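Local structure of protein PES4 (Saccharomyces cerevisiae S288C, 6EZ7) at residues A[2-7]-A[44-49]; A[25-30]-A[48-53]. The protein probably binds RNA, including poly(A), poly(U) and mRNA 3'-untranslated regions, with this chain as its third RNA recognition motif. All coordinates share one frame; numbering follows the deposited sequence.

Contact 1: residues A[2-7]-A[44-49]; sequences NSIFIK and AFVTYK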
loop_
_atom_site.group_PDB
_atom_site.type_symbol
_atom_site.label_atom_id
_atom_site.label_comp_id
_atom_site.label_asym_id
_atom_site.label_seq_id
_atom_site.Cartn_x
_atom_site.Cartn_y
_atom_site.Cartn_z
ATOM N N ASN A 2 -11.353 0.583 3.003
ATOM C CA ASN A 2 -10.603 -0.665 3.063
ATOM C C ASN A 2 -9.278 -0.566 2.323
ATOM O O ASN A 2 -8.514 -1.528 2.284
ATOM C CB ASN A 2 -11.426 -1.814 2.475
ATOM C CG ASN A 2 -12.605 -2.188 3.342
ATOM O OD1 ASN A 2 -13.282 -1.323 3.893
ATOM N ND2 ASN A 2 -12.859 -3.485 3.468
ATOM N N SER A 3 -9.003 0.594 1.734
ATOM C CA SER A 3 -7.888 0.695 0.795
ATOM C C SER A 3 -6.789 1.652 1.231
ATOM O O SER A 3 -7.051 2.674 1.866
ATOM C CB SER A 3 -8.403 1.112 -0.581
ATOM O OG SER A 3 -9.368 0.189 -1.049
ATOM N N ILE A 4 -5.556 1.310 0.870
ATOM C CA ILE A 4 -4.402 2.149 1.158
ATOM C C ILE A 4 -3.574 2.401 -0.093
ATOM O O ILE A 4 -3.657 1.656 -1.074
ATOM C CB ILE A 4 -3.496 1.519 2.238
ATOM C CG1 ILE A 4 -2.968 0.160 1.766
ATOM C CG2 ILE A 4 -4.246 1.391 3.554
ATOM C CD1 ILE A 4 -2.000 -0.494 2.738
ATOM N N PHE A 5 -2.792 3.471 -0.064
ATOM C CA PHE A 5 -1.782 3.697 -1.086
ATOM C C PHE A 5 -0.417 3.412 -0.492
ATOM O O PHE A 5 -0.152 3.746 0.662
ATOM C CB PHE A 5 -1.832 5.130 -1.621
ATOM C CG PHE A 5 -2.936 5.376 -2.607
ATOM C CD1 PHE A 5 -2.962 4.704 -3.816
ATOM C CD2 PHE A 5 -3.934 6.297 -2.335
ATOM C CE1 PHE A 5 -3.973 4.936 -4.733
ATOM C CE2 PHE A 5 -4.946 6.534 -3.248
ATOM C CZ PHE A 5 -4.965 5.849 -4.445
ATOM N N ILE A 6 0.444 2.779 -1.276
ATOM C CA ILE A 6 1.822 2.558 -0.868
ATOM C C ILE A 6 2.719 3.212 -1.895
ATOM O O ILE A 6 2.680 2.857 -3.073
ATOM C CB ILE A 6 2.155 1.067 -0.758
ATOM C CG1 ILE A 6 1.123 0.364 0.126
ATOM C CG2 ILE A 6 3.564 0.875 -0.224
ATOM C CD1 ILE A 6 1.014 -1.106 -0.149
ATOM N N LYS A 7 3.512 4.181 -1.459
ATOM C CA LYS A 7 4.356 4.922 -2.384
ATOM C C LYS A 7 5.810 4.868 -1.950
ATOM O O LYS A 7 6.124 4.355 -0.877
ATOM C CB LYS A 7 3.880 6.372 -2.492
ATOM C CG LYS A 7 2.391 6.500 -2.781
ATOM C CD LYS A 7 1.998 7.929 -3.105
ATOM C CE LYS A 7 2.269 8.260 -4.561
ATOM N NZ LYS A 7 1.592 9.524 -4.961
ATOM N N ALA A 44 1.481 1.500 -5.150
ATOM C CA ALA A 44 0.590 0.361 -5.038
ATOM C C ALA A 44 -0.726 0.780 -4.410
ATOM O O ALA A 44 -0.782 1.698 -3.594
ATOM C CB ALA A 44 1.238 -0.750 -4.224
ATOM N N PHE A 45 -1.784 0.090 -4.806
ATOM C CA PHE A 45 -3.116 0.329 -4.282
ATOM C C PHE A 45 -3.624 -0.989 -3.729
ATOM O O PHE A 45 -3.840 -1.941 -4.480
ATOM C CB PHE A 45 -4.026 0.880 -5.382
ATOM C CG PHE A 45 -5.438 1.143 -4.942
ATOM C CD1 PHE A 45 -5.721 2.129 -4.015
ATOM C CD2 PHE A 45 -6.488 0.424 -5.488
ATOM C CE1 PHE A 45 -7.026 2.377 -3.624
ATOM C CE2 PHE A 45 -7.792 0.667 -5.100
ATOM C CZ PHE A 45 -8.060 1.646 -4.167
ATOM N N VAL A 46 -3.779 -1.051 -2.413
ATOM C CA VAL A 46 -4.136 -2.295 -1.742
ATOM C C VAL A 46 -5.481 -2.185 -1.055
ATOM O O VAL A 46 -5.729 -1.247 -0.293
ATOM C CB VAL A 46 -3.075 -2.700 -0.707
ATOM C CG1 VAL A 46 -3.510 -3.951 0.048
ATOM C CG2 VAL A 46 -1.748 -2.931 -1.394
ATOM N N THR A 47 -6.347 -3.152 -1.328
ATOM C CA THR A 47 -7.656 -3.199 -0.700
ATOM C C THR A 47 -7.765 -4.413 0.217
ATOM O O THR A 47 -7.538 -5.546 -0.201
ATOM C CB THR A 47 -8.777 -3.236 -1.744
ATOM O OG1 THR A 47 -8.715 -2.047 -2.543
ATOM C CG2 THR A 47 -10.132 -3.299 -1.061
ATOM N N TYR A 48 -8.110 -4.160 1.473
ATOM C CA TYR A 48 -8.264 -5.223 2.455
ATOM C C TYR A 48 -9.696 -5.736 2.508
ATOM O O TYR A 48 -10.640 -4.992 2.243
ATOM C CB TYR A 48 -7.830 -4.730 3.836
ATOM C CG TYR A 48 -6.329 -4.636 3.967
ATOM C CD1 TYR A 48 -5.580 -5.746 4.326
ATOM C CD2 TYR A 48 -5.660 -3.446 3.712
ATOM C CE1 TYR A 48 -4.205 -5.676 4.436
ATOM C CE2 TYR A 48 -4.281 -3.363 3.822
ATOM C CZ TYR A 48 -3.562 -4.481 4.188
ATOM O OH TYR A 48 -2.193 -4.409 4.300
ATOM N N LYS A 49 -9.854 -7.011 2.846
ATOM C CA LYS A 49 -11.183 -7.576 3.038
ATOM C C LYS A 49 -11.841 -6.932 4.251
ATOM O O LYS A 49 -13.006 -6.535 4.201
ATOM C CB LYS A 49 -11.113 -9.095 3.206
ATOM C CG LYS A 49 -10.560 -9.821 1.985
ATOM C CD LYS A 49 -10.810 -11.320 2.057
ATOM C CE LYS A 49 -10.356 -12.016 0.782
ATOM N NZ LYS A 49 -10.398 -13.498 0.910
#

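Contact 2: residues A[25-30]-A[48-53]; sequences VGPIKS and YKNSSD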
loop_
_atom_site.group_PDB
_atom_site.type_symbol
_atom_site.label_atom_id
_atom_site.label_comp_id
_atom_site.label_asym_id
_atom_site.label_seq_id
_atom_site.Cartn_x
_atom_site.Cartn_y
_atom_site.Cartn_z
ATOM N N VAL A 25 -1.070 -7.977 8.215
ATOM C CA VAL A 25 -2.046 -7.284 9.051
ATOM C C VAL A 25 -3.448 -7.853 8.872
ATOM O O VAL A 25 -4.322 -7.653 9.718
ATOM C CB VAL A 25 -2.079 -5.775 8.747
ATOM C CG1 VAL A 25 -0.742 -5.140 9.081
ATOM C CG2 VAL A 25 -2.420 -5.542 7.302
ATOM N N GLY A 26 -3.661 -8.563 7.770
ATOM C CA GLY A 26 -4.963 -9.134 7.475
ATOM C C GLY A 26 -5.081 -9.503 6.012
ATOM O O GLY A 26 -4.235 -9.114 5.209
ATOM N N PRO A 27 -6.134 -10.256 5.659
ATOM C CA PRO A 27 -6.353 -10.758 4.298
ATOM C C PRO A 27 -6.498 -9.632 3.280
ATOM O O PRO A 27 -7.258 -8.693 3.504
ATOM C CB PRO A 27 -7.662 -11.548 4.413
ATOM C CG PRO A 27 -7.830 -11.822 5.873
ATOM C CD PRO A 27 -7.222 -10.651 6.572
ATOM N N ILE A 28 -5.782 -9.735 2.170
ATOM C CA ILE A 28 -5.859 -8.725 1.126
ATOM C C ILE A 28 -6.887 -9.107 0.064
ATOM O O ILE A 28 -6.854 -10.212 -0.479
ATOM C CB ILE A 28 -4.491 -8.509 0.460
ATOM C CG1 ILE A 28 -3.534 -7.829 1.442
ATOM C CG2 ILE A 28 -4.641 -7.664 -0.792
ATOM C CD1 ILE A 28 -2.102 -7.747 0.951
ATOM N N LYS A 29 -7.799 -8.184 -0.224
ATOM C CA LYS A 29 -8.835 -8.418 -1.222
ATOM C C LYS A 29 -8.288 -8.253 -2.637
ATOM O O LYS A 29 -8.502 -9.108 -3.499
ATOM C CB LYS A 29 -10.014 -7.468 -0.997
ATOM C CG LYS A 29 -11.283 -7.867 -1.728
ATOM C CD LYS A 29 -12.438 -6.941 -1.381
ATOM C CE LYS A 29 -12.743 -5.984 -2.523
ATOM N NZ LYS A 29 -14.155 -5.509 -2.486
ATOM N N SER A 30 -7.576 -7.156 -2.872
ATOM C CA SER A 30 -7.021 -6.885 -4.192
ATOM C C SER A 30 -5.791 -5.990 -4.109
ATOM O O SER A 30 -5.631 -5.217 -3.164
ATOM C CB SER A 30 -8.075 -6.243 -5.098
ATOM O OG SER A 30 -8.531 -5.012 -4.564
ATOM N N TYR A 48 -8.110 -4.160 1.473
ATOM C CA TYR A 48 -8.264 -5.223 2.455
ATOM C C TYR A 48 -9.696 -5.736 2.508
ATOM O O TYR A 48 -10.640 -4.992 2.243
ATOM C CB TYR A 48 -7.830 -4.730 3.836
ATOM C CG TYR A 48 -6.329 -4.636 3.967
ATOM C CD1 TYR A 48 -5.580 -5.746 4.326
ATOM C CD2 TYR A 48 -5.660 -3.446 3.712
ATOM C CE1 TYR A 48 -4.205 -5.676 4.436
ATOM C CE2 TYR A 48 -4.281 -3.363 3.822
ATOM C CZ TYR A 48 -3.562 -4.481 4.188
ATOM O OH TYR A 48 -2.193 -4.409 4.300
ATOM N N LYS A 49 -9.854 -7.011 2.846
ATOM C CA LYS A 49 -11.183 -7.576 3.038
ATOM C C LYS A 49 -11.841 -6.932 4.251
ATOM O O LYS A 49 -13.006 -6.535 4.201
ATOM C CB LYS A 49 -11.113 -9.095 3.206
ATOM C CG LYS A 49 -10.560 -9.821 1.985
ATOM C CD LYS A 49 -10.810 -11.320 2.057
ATOM C CE LYS A 49 -10.356 -12.016 0.782
ATOM N NZ LYS A 49 -10.398 -13.498 0.910
ATOM N N ASN A 50 -11.079 -6.817 5.335
ATOM C CA ASN A 50 -11.575 -6.220 6.566
ATOM C C ASN A 50 -11.073 -4.791 6.725
ATOM O O ASN A 50 -9.868 -4.540 6.695
ATOM C CB ASN A 50 -11.160 -7.065 7.771
ATOM C CG ASN A 50 -11.663 -8.492 7.678
ATOM O OD1 ASN A 50 -12.848 -8.730 7.439
ATOM N ND2 ASN A 50 -10.760 -9.452 7.854
ATOM N N SER A 51 -12.008 -3.862 6.897
ATOM C CA SER A 51 -11.694 -2.438 6.971
ATOM C C SER A 51 -10.665 -2.120 8.051
ATOM O O SER A 51 -9.814 -1.249 7.869
ATOM C CB SER A 51 -12.969 -1.633 7.224
ATOM O OG SER A 51 -14.006 -2.038 6.347
ATOM N N SER A 52 -10.741 -2.837 9.168
ATOM C CA SER A 52 -9.856 -2.587 10.303
ATOM C C SER A 52 -8.392 -2.819 9.944
ATOM O O SER A 52 -7.499 -2.191 10.512
ATOM C CB SER A 52 -10.253 -3.461 11.498
ATOM O OG SER A 52 -10.164 -4.839 11.185
ATOM N N ASP A 53 -8.154 -3.712 8.990
ATOM C CA ASP A 53 -6.794 -4.081 8.618
ATOM C C ASP A 53 -6.077 -2.985 7.831
ATOM O O ASP A 53 -4.852 -2.877 7.891
ATOM C CB ASP A 53 -6.803 -5.385 7.819
ATOM C CG ASP A 53 -7.277 -6.567 8.646
ATOM O OD1 ASP A 53 -7.195 -6.491 9.893
ATOM O OD2 ASP A 53 -7.728 -7.572 8.058
HETATM O O HOH W 1 -8.475 -7.781 5.726
#

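Contact 1: residues A[2-7]-A[44-49]
Phe5 and Phe45 meet where strands 3-7 and 44-48 pair antiparallel in the sheet of the RNA recognition motif. The two phenylalanines hold aromatic positions of the RNP2 and RNP1 motifs, which in this family commonly stack on RNA bases, as probably here. In Phe45, CG stands anti to the backbone N (chi1 179°), turning the ring toward strand 3-7. Phe45 CB and CG each lie 4.1 Å from Phe5 CE1. Phe45 CD1 lies 3.4 Å from Phe5 CE1, with the ring planes inclined at 42°. Phe45 CE1 and CZ both reach Ser3 CB, at 3.6 Å. On this face Ser3 OG and Thr47 OG1 hydrogen bond at 2.8 Å. Ile4, Ile6, Ala44 and Val46 lie on the other face, parts of which are covered by Ile18 and Phe22 of helix 15-22 and Ala57 of helix 51-61. There Ile6 CD1 packs 3.5 Å from Val46 CG2. Ile4 pairs with Val46, and Ile6 with Ala44, through two backbone hydrogen bonds each. At the strand end, Tyr48 N bonds to Asn2 O. Asn2 OD1 is held by Ser51 OG. Asn2 ND2 gives a 2.9 Å hydrogen bond to Tyr48 O, from 36° out of that carbonyl plane.

Contact 2: residues A[25-30]-A[48-53]
Val25 CG2 presses on the phenol end of Tyr48, where the loop leading into strand 28-33 of the RNA recognition motif meets the turn between strand 42-48 and helix 51-61. Val25 CG2 stands between the backbone N and the carbonyl carbon, which sets it against the ring, 3.4 Å from Tyr48 CE1; the side chains cross at about a right angle. Tyr48 OH is hydrogen-bonded to Phe22 O. Val25 O accepts a hydrogen bond from Lys56 NZ. Gly26 O sits in plane at the edge of the tyrosine ring, 3.5 Å from Tyr48 CE1, while Asp53 O lies over the centre of one ring face. Gly26 CA is 3.2 Å from Asp53 OD2, and a CB there would clash with that oxygen. Pro27 O accepts from Lys49 N at 3.2 Å and from a water at 2.7 Å. The water also donates to Asp53 OD2 and accepts from Asn50 N. Ile28 CG1 touches Tyr48 CE1 at 3.7 Å. An alanine in place of Tyr48 would probably open a gap between Val25 and Ile28 and leave Phe22 O without its hydroxyl partner. Lys29 and Ser30 form a classic beta bulge opposite Thr47, and Lys29 CB rests 3.8 Å from Lys49 CG.

Overall arrangement
Both contacts use the end of strand 42-48 and share Tyr48 and Lys49. Contact 1 lies deep in the domain: its centre is about 4 Å from the centre of the chain. It joins two neighbouring strands through regular backbone bonds, with an aromatic face and an aliphatic face. Contact 2 lies further out, at the edge strand 28-33, and its centre is about 11 Å from the centre of the chain. It is more exposed, has a single direct hydrogen bond, and relies on a water and on packing round one ring. The two touch directly: Lys29 N bonds to Thr47 O, and Asn2 also reaches the start of helix 51-61. Three strands and that helix start are thereby tied together.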